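Local coordinates for CurB (Lyngbya majuscula, PDB 5KP7), which probably serves as an acyl carrier protein in polyketide biosynthesis, carrying acyl groups as thioesters on a covalently attached 4'-phosphopantetheine arm, at residues K36-I41 and L59-V64; A87-I92 and A96-A101; E28-I33 and M71-D76. All blocks are in the same frame, centred on the assembly; numbering follows the deposited sequence.

Contact 1 of 3, residues K36-I41 and L59-V64. With PNS (4'-phosphopantetheine), chain E.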
loop_
_atom_site.group_PDB
_atom_site.type_symbol
_atom_site.label_atom_id
_atom_site.label_comp_id
_atom_site.label_asym_id
_atom_site.label_seq_id
_atom_site.Cartn_x
_atom_site.Cartn_y
_atom_site.Cartn_z
ATOM N N LYS B 36 4.289 -33.105 -1.630
ATOM C CA LYS B 36 3.768 -33.266 -0.276
ATOM C C LYS B 36 3.132 -31.991 0.263
ATOM O O LYS B 36 1.991 -32.017 0.734
ATOM C CB LYS B 36 4.871 -33.724 0.682
ATOM C CG LYS B 36 4.354 -34.103 2.067
ATOM C CD LYS B 36 5.231 -33.567 3.184
ATOM C CE LYS B 36 6.553 -34.305 3.266
ATOM N NZ LYS B 36 7.532 -33.551 4.098
ATOM N N TYR B 37 3.870 -30.878 0.197
ATOM C CA TYR B 37 3.350 -29.609 0.726
ATOM C C TYR B 37 2.244 -29.031 -0.153
ATOM O O TYR B 37 1.317 -28.408 0.366
ATOM C CB TYR B 37 4.473 -28.614 0.976
ATOM C CG TYR B 37 5.425 -29.039 2.071
ATOM C CD1 TYR B 37 4.991 -29.186 3.388
ATOM C CD2 TYR B 37 6.766 -29.301 1.791
ATOM C CE1 TYR B 37 5.862 -29.585 4.394
ATOM C CE2 TYR B 37 7.642 -29.700 2.789
ATOM C CZ TYR B 37 7.189 -29.841 4.085
ATOM O OH TYR B 37 8.077 -30.229 5.059
ATOM N N THR B 38 2.301 -29.300 -1.458
ATOM C CA THR B 38 1.206 -28.967 -2.377
ATOM C C THR B 38 -0.108 -29.634 -1.932
ATOM O O THR B 38 -1.140 -28.981 -1.797
ATOM C CB THR B 38 1.554 -29.343 -3.835
ATOM O OG1 THR B 38 2.717 -28.616 -4.266
ATOM C CG2 THR B 38 0.397 -29.033 -4.773
ATOM N N ARG B 39 -0.059 -30.942 -1.690
ATOM C CA ARG B 39 -1.223 -31.662 -1.155
ATOM C C ARG B 39 -1.625 -31.201 0.248
ATOM O O ARG B 39 -2.803 -31.182 0.575
ATOM C CB ARG B 39 -0.976 -33.181 -1.167
ATOM C CG ARG B 39 -0.925 -33.737 -2.571
ATOM C CD ARG B 39 -0.681 -35.240 -2.595
ATOM N NE ARG B 39 -0.715 -35.743 -3.977
ATOM C CZ ARG B 39 0.293 -36.324 -4.636
ATOM N NH1 ARG B 39 1.481 -36.532 -4.067
ATOM N NH2 ARG B 39 0.104 -36.717 -5.897
ATOM N N GLU B 40 -0.651 -30.843 1.072
ATOM C CA GLU B 40 -0.918 -30.302 2.412
ATOM C C GLU B 40 -1.634 -28.937 2.358
ATOM O O GLU B 40 -2.463 -28.619 3.205
ATOM C CB GLU B 40 0.404 -30.191 3.167
ATOM C CG GLU B 40 0.302 -30.096 4.671
ATOM C CD GLU B 40 1.660 -30.250 5.342
ATOM O OE1 GLU B 40 2.356 -31.264 5.097
ATOM O OE2 GLU B 40 2.035 -29.351 6.119
ATOM N N ILE B 41 -1.287 -28.137 1.353
ATOM C CA ILE B 41 -1.906 -26.827 1.123
ATOM C C ILE B 41 -3.248 -26.937 0.393
ATOM O O ILE B 41 -4.172 -26.184 0.695
ATOM C CB ILE B 41 -0.917 -25.909 0.352
ATOM C CG1 ILE B 41 0.165 -25.390 1.312
ATOM C CG2 ILE B 41 -1.608 -24.759 -0.365
ATOM C CD1 ILE B 41 -0.302 -24.421 2.380
ATOM N N LEU B 59 -3.214 -25.700 -11.239
ATOM C CA LEU B 59 -3.814 -26.517 -10.159
ATOM C C LEU B 59 -4.767 -25.761 -9.198
ATOM O O LEU B 59 -5.386 -26.387 -8.330
ATOM C CB LEU B 59 -2.702 -27.192 -9.335
ATOM C CG LEU B 59 -2.175 -28.595 -9.699
ATOM C CD1 LEU B 59 -2.642 -29.146 -11.049
ATOM C CD2 LEU B 59 -0.656 -28.620 -9.586
ATOM N N GLY B 60 -4.869 -24.436 -9.329
ATOM C CA GLY B 60 -5.757 -23.625 -8.492
ATOM C C GLY B 60 -5.137 -23.138 -7.192
ATOM O O GLY B 60 -5.855 -22.748 -6.274
ATOM N N ILE B 61 -3.814 -23.134 -7.094
ATOM C CA ILE B 61 -3.158 -22.690 -5.867
ATOM C C ILE B 61 -2.921 -21.190 -5.970
ATOM O O ILE B 61 -2.310 -20.731 -6.929
ATOM C CB ILE B 61 -1.865 -23.468 -5.620
ATOM C CG1 ILE B 61 -2.271 -24.965 -5.550
ATOM C CG2 ILE B 61 -1.146 -22.956 -4.364
ATOM C CD1 ILE B 61 -1.346 -25.865 -4.794
ATOM N N ASP B 62 -3.417 -20.455 -4.979
ATOM C CA ASP B 62 -3.440 -18.999 -5.045
ATOM C C ASP B 62 -2.080 -18.380 -4.747
ATOM O O ASP B 62 -1.118 -19.069 -4.394
ATOM C CB ASP B 62 -4.577 -18.420 -4.192
ATOM C CG ASP B 62 -4.293 -18.402 -2.700
ATOM O OD1 ASP B 62 -3.130 -18.411 -2.227
ATOM O OD2 ASP B 62 -5.295 -18.327 -1.960
ATOM N N SER B 63 -2.014 -17.055 -4.867
ATOM C CA SER B 63 -0.732 -16.368 -4.837
ATOM C C SER B 63 0.014 -16.559 -3.510
ATOM O O SER B 63 1.215 -16.846 -3.491
ATOM C CB SER B 63 -0.937 -14.865 -5.121
ATOM O OG SER B 63 -1.659 -14.672 -6.349
ATOM N N VAL B 64 -0.720 -16.477 -2.408
ATOM C CA VAL B 64 -0.123 -16.599 -1.098
ATOM C C VAL B 64 0.392 -18.039 -0.895
ATOM O O VAL B 64 1.493 -18.253 -0.406
ATOM C CB VAL B 64 -1.139 -16.232 0.001
ATOM C CG1 VAL B 64 -0.560 -16.519 1.374
ATOM C CG2 VAL B 64 -1.518 -14.749 -0.117
HETATM O O23 PNS E . -3.975 -15.178 -5.948
HETATM P P24 PNS E . -3.003 -14.719 -7.010
HETATM O O26 PNS E . -2.990 -15.412 -8.356
HETATM O O27 PNS E . -3.272 -13.155 -7.369
HETATM C C28 PNS E . -3.429 -12.168 -6.359
HETATM C C29 PNS E . -4.485 -11.134 -6.749
HETATM C C30 PNS E . -4.539 -9.921 -5.833
HETATM C C31 PNS E . -5.548 -11.558 -7.792
HETATM C C32 PNS E . -3.696 -10.386 -7.945
HETATM O O33 PNS E . -4.473 -9.307 -8.537
HETATM C C34 PNS E . -2.337 -9.763 -7.703
HETATM O O35 PNS E . -1.322 -10.452 -7.735
HETATM N N36 PNS E . -2.329 -8.473 -7.370
HETATM C C37 PNS E . -1.234 -7.877 -6.636
HETATM C C38 PNS E . -0.063 -7.438 -7.477
HETATM C C39 PNS E . 0.901 -6.858 -6.468
HETATM O O40 PNS E . 0.855 -5.663 -6.205
HETATM N N41 PNS E . 1.737 -7.721 -5.882
HETATM C C42 PNS E . 2.684 -7.256 -4.894
HETATM C C43 PNS E . 3.337 -8.390 -4.131
HETATM S S44 PNS E . 4.535 -7.593 -3.045
#
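Ile61 reaches across to Thr38 and Ile41 on the last turns of helix 27-41, just ahead of Ser63, which carries the prosthetic group in this carrier-protein helical bundle. The chain enters through Gly60, whose backbone angles (phi 88°) would press a beta carbon against the carbonyl oxygen of Leu59, a position suited to glycine. Ile61 then turns its side chain into the core. Its CG1 stands anti to the carbonyl carbon (chi1 -58°), and from there CD1 runs out to meet the methyl of Thr38: Ile61 CD1 lies 3.6 Å from Thr38 CG2, and the two side chains cross nearly at right angles. The other branch, CG2, comes within 4.4 Å of CG2 of Ile41, a looser methyl contact. Thr38 presents its methyl, while its hydroxyl is hydrogen-bonded to the carbonyl of Ile34 on its own helix. The backbone oxygen of Ile61 in turn receives Arg66, a residue of the phosphopantetheine pocket, so the buried isoleucine and the pocket are joined through one residue. Asp62 follows as N-cap of helix 63-76, its OD1 taking the amide of Asn65, while its CB passes 3.7 Å from O23 of the phosphopantetheine. Ser63 opens the helix and bears the arm through the covalent link from OG to P24. The positive end of the helix would probably steady the phosphate, and the phosphopantetheine also makes hydrogen bonds to the chain of another protein; within this chain Ser63 N donates to O23 over 2.9 Å at 151°.

Contact 2 of 3, residues A87-I92 and A96-A101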
loop_
_atom_site.group_PDB
_atom_site.type_symbol
_atom_site.label_atom_id
_atom_site.label_comp_id
_atom_site.label_asym_id
_atom_site.label_seq_id
_atom_site.Cartn_x
_atom_site.Cartn_y
_atom_site.Cartn_z
ATOM N N ALA B 87 12.217 -18.145 -7.461
ATOM C CA ALA B 87 11.216 -17.582 -8.353
ATOM C C ALA B 87 11.450 -18.024 -9.784
ATOM O O ALA B 87 12.559 -18.453 -10.154
ATOM C CB ALA B 87 11.269 -16.046 -8.295
ATOM N N GLY B 88 10.415 -17.863 -10.599
ATOM C CA GLY B 88 10.548 -17.924 -12.047
ATOM C C GLY B 88 10.236 -19.263 -12.680
ATOM O O GLY B 88 10.256 -19.365 -13.909
ATOM N N ALA B 89 9.939 -20.279 -11.873
ATOM C CA ALA B 89 9.603 -21.603 -12.411
ATOM C C ALA B 89 8.200 -21.585 -12.997
ATOM O O ALA B 89 7.312 -20.930 -12.448
ATOM C CB ALA B 89 9.693 -22.646 -11.324
ATOM N N LYS B 90 7.996 -22.300 -14.100
ATOM C CA LYS B 90 6.675 -22.367 -14.745
ATOM C C LYS B 90 5.917 -23.653 -14.437
ATOM O O LYS B 90 4.746 -23.760 -14.767
ATOM C CB LYS B 90 6.795 -22.175 -16.268
ATOM C CG LYS B 90 7.533 -20.909 -16.705
ATOM C CD LYS B 90 6.941 -19.629 -16.128
ATOM C CE LYS B 90 7.858 -18.418 -16.304
ATOM N NZ LYS B 90 7.771 -17.844 -17.679
ATOM N N ASN B 91 6.574 -24.629 -13.822
ATOM C CA ASN B 91 5.885 -25.828 -13.350
ATOM C C ASN B 91 6.647 -26.410 -12.175
ATOM O O ASN B 91 7.716 -25.916 -11.839
ATOM C CB ASN B 91 5.749 -26.838 -14.492
ATOM C CG ASN B 91 7.082 -27.191 -15.116
ATOM O OD1 ASN B 91 8.031 -27.526 -14.416
ATOM N ND2 ASN B 91 7.153 -27.137 -16.438
ATOM N N ILE B 92 6.105 -27.454 -11.554
ATOM C CA ILE B 92 6.737 -28.030 -10.356
ATOM C C ILE B 92 8.054 -28.740 -10.661
ATOM O O ILE B 92 8.947 -28.781 -9.810
ATOM C CB ILE B 92 5.783 -28.923 -9.526
ATOM C CG1 ILE B 92 5.267 -30.138 -10.315
ATOM C CG2 ILE B 92 4.609 -28.099 -9.008
ATOM C CD1 ILE B 92 4.341 -31.014 -9.498
ATOM N N ALA B 96 11.533 -27.936 -8.841
ATOM C CA ALA B 96 12.434 -29.001 -8.378
ATOM C C ALA B 96 13.873 -28.781 -8.843
ATOM O O ALA B 96 14.803 -28.957 -8.054
ATOM C CB ALA B 96 11.937 -30.365 -8.839
ATOM N N ASP B 97 14.040 -28.394 -10.114
ATOM C CA ASP B 97 15.375 -28.111 -10.704
ATOM C C ASP B 97 16.068 -26.959 -9.999
ATOM O O ASP B 97 17.275 -27.007 -9.774
ATOM C CB ASP B 97 15.294 -27.716 -12.186
ATOM C CG ASP B 97 14.749 -28.805 -13.071
ATOM O OD1 ASP B 97 14.985 -29.999 -12.803
ATOM O OD2 ASP B 97 14.101 -28.446 -14.073
ATOM N N LEU B 98 15.300 -25.910 -9.697
ATOM C CA LEU B 98 15.835 -24.740 -8.990
ATOM C C LEU B 98 16.374 -25.128 -7.633
ATOM O O LEU B 98 17.494 -24.777 -7.297
ATOM C CB LEU B 98 14.783 -23.631 -8.828
ATOM C CG LEU B 98 14.730 -22.634 -9.976
ATOM C CD1 LEU B 98 13.536 -21.703 -9.770
ATOM C CD2 LEU B 98 16.038 -21.847 -10.082
ATOM N N PHE B 99 15.572 -25.857 -6.859
ATOM C CA PHE B 99 16.005 -26.321 -5.532
ATOM C C PHE B 99 17.244 -27.214 -5.610
ATOM O O PHE B 99 18.196 -27.015 -4.855
ATOM C CB PHE B 99 14.879 -27.057 -4.821
ATOM C CG PHE B 99 13.913 -26.152 -4.093
ATOM C CD1 PHE B 99 14.279 -25.557 -2.898
ATOM C CD2 PHE B 99 12.626 -25.936 -4.579
ATOM C CE1 PHE B 99 13.392 -24.728 -2.213
ATOM C CE2 PHE B 99 11.730 -25.119 -3.896
ATOM C CZ PHE B 99 12.112 -24.519 -2.701
ATOM N N ALA B 100 17.227 -28.169 -6.536
ATOM C CA ALA B 100 18.362 -29.096 -6.727
ATOM C C ALA B 100 19.678 -28.366 -6.993
ATOM O O ALA B 100 20.712 -28.734 -6.439
ATOM C CB ALA B 100 18.064 -30.080 -7.850
ATOM N N ALA B 101 19.627 -27.321 -7.819
ATOM C CA ALA B 101 20.814 -26.514 -8.131
ATOM C C ALA B 101 21.408 -25.763 -6.925
ATOM O O ALA B 101 22.598 -25.468 -6.927
ATOM C CB ALA B 101 20.503 -25.535 -9.255
#
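The backbone N of Ala96 donates to the carbonyl O of Ile92 across 2.9 Å with a nearly straight N-H line (164°), the first-turn bond by which the loop 87-91 passes into helix 92-102. The methyl of Ala96 also sits beside that acceptor, CB lying 3.5 Å from Ile92 O. Half a turn further on, Leu98 leans back over the loop: its CD1 comes within 3.4 Å of the carbonyl O of Ala87 and 4.3 Å from the CB of Ala89. With CD1 continuing the chain in an extended line (chi2 173°), this one methyl makes both contacts. Ile92 points its side chain away from segment 96-101, packing on Leu31 and Ile34 of helix 27-41. Before it stands Asn91, the N-cap, whose OD1 takes the amide of Glu94; the carboxylate of Glu94 reaches back to the amide of Lys90. Ala87, at the far end of the loop, meets an apolar side chain of another protein's chain. Polar atoms therefore fix where the helix starts, while a single leucine methyl lays the loop against its first turns, a junction held by backbone and capping hydrogen bonds, with light leucine packing and no charge pair across it.

Contact 3 of 3, residues E28-I33 and M71-D76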
loop_
_atom_site.group_PDB
_atom_site.type_symbol
_atom_site.label_atom_id
_atom_site.label_comp_id
_atom_site.label_asym_id
_atom_site.label_seq_id
_atom_site.Cartn_x
_atom_site.Cartn_y
_atom_site.Cartn_z
ATOM N N GLU B 28 14.580 -35.469 -8.180
ATOM C CA GLU B 28 13.413 -36.335 -8.051
ATOM C C GLU B 28 12.939 -36.427 -6.599
ATOM O O GLU B 28 11.737 -36.489 -6.348
ATOM C CB GLU B 28 13.726 -37.724 -8.618
ATOM C CG GLU B 28 13.836 -37.757 -10.143
ATOM C CD GLU B 28 15.111 -37.128 -10.709
ATOM O OE1 GLU B 28 16.127 -37.001 -9.980
ATOM O OE2 GLU B 28 15.097 -36.759 -11.907
ATOM N N GLN B 29 13.890 -36.455 -5.661
ATOM C CA GLN B 29 13.596 -36.376 -4.223
ATOM C C GLN B 29 12.922 -35.038 -3.865
ATOM O O GLN B 29 12.023 -34.981 -3.015
ATOM C CB GLN B 29 14.883 -36.517 -3.402
ATOM C CG GLN B 29 15.501 -37.914 -3.419
ATOM C CD GLN B 29 16.909 -37.943 -2.825
ATOM O OE1 GLN B 29 17.807 -37.238 -3.297
ATOM N NE2 GLN B 29 17.111 -38.761 -1.791
ATOM N N VAL B 30 13.369 -33.961 -4.500
ATOM C CA VAL B 30 12.810 -32.640 -4.187
ATOM C C VAL B 30 11.380 -32.532 -4.724
ATOM O O VAL B 30 10.507 -32.001 -4.038
ATOM C CB VAL B 30 13.684 -31.481 -4.709
ATOM C CG1 VAL B 30 12.998 -30.135 -4.461
ATOM C CG2 VAL B 30 15.037 -31.481 -4.027
ATOM N N LEU B 31 11.148 -33.057 -5.928
ATOM C CA LEU B 31 9.818 -33.088 -6.522
ATOM C C LEU B 31 8.810 -33.798 -5.615
ATOM O O LEU B 31 7.675 -33.353 -5.477
ATOM C CB LEU B 31 9.864 -33.732 -7.912
ATOM C CG LEU B 31 8.591 -33.749 -8.769
ATOM C CD1 LEU B 31 8.033 -32.356 -9.009
ATOM C CD2 LEU B 31 8.888 -34.436 -10.095
ATOM N N LYS B 32 9.222 -34.882 -4.974
ATOM C CA LYS B 32 8.359 -35.523 -3.983
ATOM C C LYS B 32 7.987 -34.599 -2.819
ATOM O O LYS B 32 6.826 -34.580 -2.400
ATOM C CB LYS B 32 8.974 -36.821 -3.462
ATOM C CG LYS B 32 8.917 -37.953 -4.471
ATOM C CD LYS B 32 8.684 -39.291 -3.782
ATOM C CE LYS B 32 8.411 -40.401 -4.780
ATOM N NZ LYS B 32 9.675 -40.879 -5.402
ATOM N N ILE B 33 8.959 -33.828 -2.327
ATOM C CA ILE B 33 8.730 -32.892 -1.215
ATOM C C ILE B 33 7.812 -31.740 -1.630
ATOM O O ILE B 33 7.001 -31.280 -0.825
ATOM C CB ILE B 33 10.055 -32.335 -0.647
ATOM C CG1 ILE B 33 10.878 -33.469 -0.020
ATOM C CG2 ILE B 33 9.795 -31.268 0.411
ATOM C CD1 ILE B 33 12.300 -33.075 0.329
ATOM N N MET B 71 8.318 -21.767 0.666
ATOM C CA MET B 71 8.933 -21.564 1.976
ATOM C C MET B 71 8.951 -22.850 2.812
ATOM O O MET B 71 9.922 -23.089 3.529
ATOM C CB MET B 71 8.274 -20.426 2.726
ATOM C CG MET B 71 8.563 -19.049 2.090
ATOM S SD MET B 71 7.911 -17.697 3.073
ATOM C CE MET B 71 6.159 -17.825 2.768
ATOM N N MET B 72 7.903 -23.657 2.694
ATOM C CA MET B 72 7.874 -24.981 3.369
ATOM C C MET B 72 8.973 -25.905 2.847
ATOM O O MET B 72 9.662 -26.577 3.637
ATOM C CB MET B 72 6.508 -25.629 3.192
ATOM C CG MET B 72 5.395 -24.917 3.947
ATOM S SD MET B 72 3.767 -25.360 3.297
ATOM C CE MET B 72 3.227 -26.555 4.509
ATOM N N VAL B 73 9.158 -25.937 1.528
ATOM C CA VAL B 73 10.214 -26.758 0.929
ATOM C C VAL B 73 11.598 -26.251 1.360
ATOM O O VAL B 73 12.483 -27.056 1.691
ATOM C CB VAL B 73 10.137 -26.813 -0.612
ATOM C CG1 VAL B 73 11.309 -27.607 -1.190
ATOM C CG2 VAL B 73 8.823 -27.414 -1.081
ATOM N N MET B 74 11.794 -24.926 1.356
ATOM C CA MET B 74 13.056 -24.316 1.810
ATOM C C MET B 74 13.395 -24.744 3.234
ATOM O O MET B 74 14.534 -25.184 3.503
ATOM C CB MET B 74 12.991 -22.776 1.757
ATOM C CG MET B 74 13.056 -22.209 0.359
ATOM S SD MET B 74 12.808 -20.411 0.372
ATOM C CE MET B 74 14.436 -19.863 0.876
ATOM N N GLU B 75 12.393 -24.672 4.117
ATOM C CA GLU B 75 12.548 -25.045 5.526
ATOM C C GLU B 75 12.818 -26.553 5.718
ATOM O O GLU B 75 13.675 -26.931 6.517
ATOM C CB GLU B 75 11.309 -24.631 6.320
ATOM C CG GLU B 75 11.477 -24.775 7.829
ATOM C CD GLU B 75 10.189 -24.552 8.597
ATOM O OE1 GLU B 75 9.347 -23.750 8.147
ATOM O OE2 GLU B 75 10.030 -25.178 9.666
ATOM N N ASP B 76 12.089 -27.396 4.982
ATOM C CA ASP B 76 12.313 -28.868 4.966
ATOM C C ASP B 76 13.766 -29.201 4.601
ATOM O O ASP B 76 14.377 -30.085 5.220
ATOM C CB ASP B 76 11.316 -29.517 3.979
ATOM C CG ASP B 76 11.392 -31.037 3.932
ATOM O OD1 ASP B 76 12.457 -31.588 3.598
ATOM O OD2 ASP B 76 10.352 -31.687 4.160
#
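Ile33 and Val73 face each other where helices 27-41 and 63-76 pack in this carrier-protein bundle, CG2 of each 4.2 Å from the other. The segment axes approach to 10.9 Å and run N to C at 127°, nearer to perpendicular than to antiparallel. One turn back on its helix, Val30 adds a marginal contact, its CG1 4.5 Å from CG1 of Val73. On the outer side Ile33 meets Asp76. The two methyls of the isoleucine lie against the same side of the flat carboxylate: CG2 sits almost squarely over it, 3.9 Å from CG, and CD1 comes within 3.6 Å of OD1. Having CG of Asp76 anti to its backbone N (chi1 -177°) swings the carboxylate out to this position. A second shell fixes these groups. OD2 of Asp76 is hydrogen-bonded to the hydroxyl of Tyr37, and Lys36 stands by as a long, weak ion pair; Val73 is flanked by Ile34 and by Phe99 of helix 92-102, which also touches Val30, while Met25 and Leu77 pack on Ile33. An alanine in place of Asp76 would probably leave the Tyr37 hydroxyl without its acceptor and strip the cover from the methyls of Ile33. The valines and Ile33 meet through methyl packing, deepest at Val73 and Val30; at the rim Ile33 lies against the carboxylate. The apolar cover over Asp76 might by itself disfavour a charge, but the tyrosine hydroxyl and the nearby lysine would be expected to offset it, so the carboxylate can close the edge of the core and tie both helices by its polar end.

Overall arrangement
Contacts 1 and 3 both join helix 27-41 to helix 63-76, with centres 13 Å apart, and contact 1 is nested within the chain loop that contact 3 closes. Residues of contact 1 touch Asp76 and Met72 of contact 3, the methyl CE of Met72 packing on Tyr37. Contact 2 follows later in sequence, where helix 92-102 begins; its centre lies 11 Å from that of contact 3, and Phe99 bridges the two. Contacts 1 and 2 are 15 Å apart on opposite sides of the chain's centre and do not touch. Contact 3 thus forms the middle of the bundle, leaving the phosphopantetheine serine at the edge of contact 1.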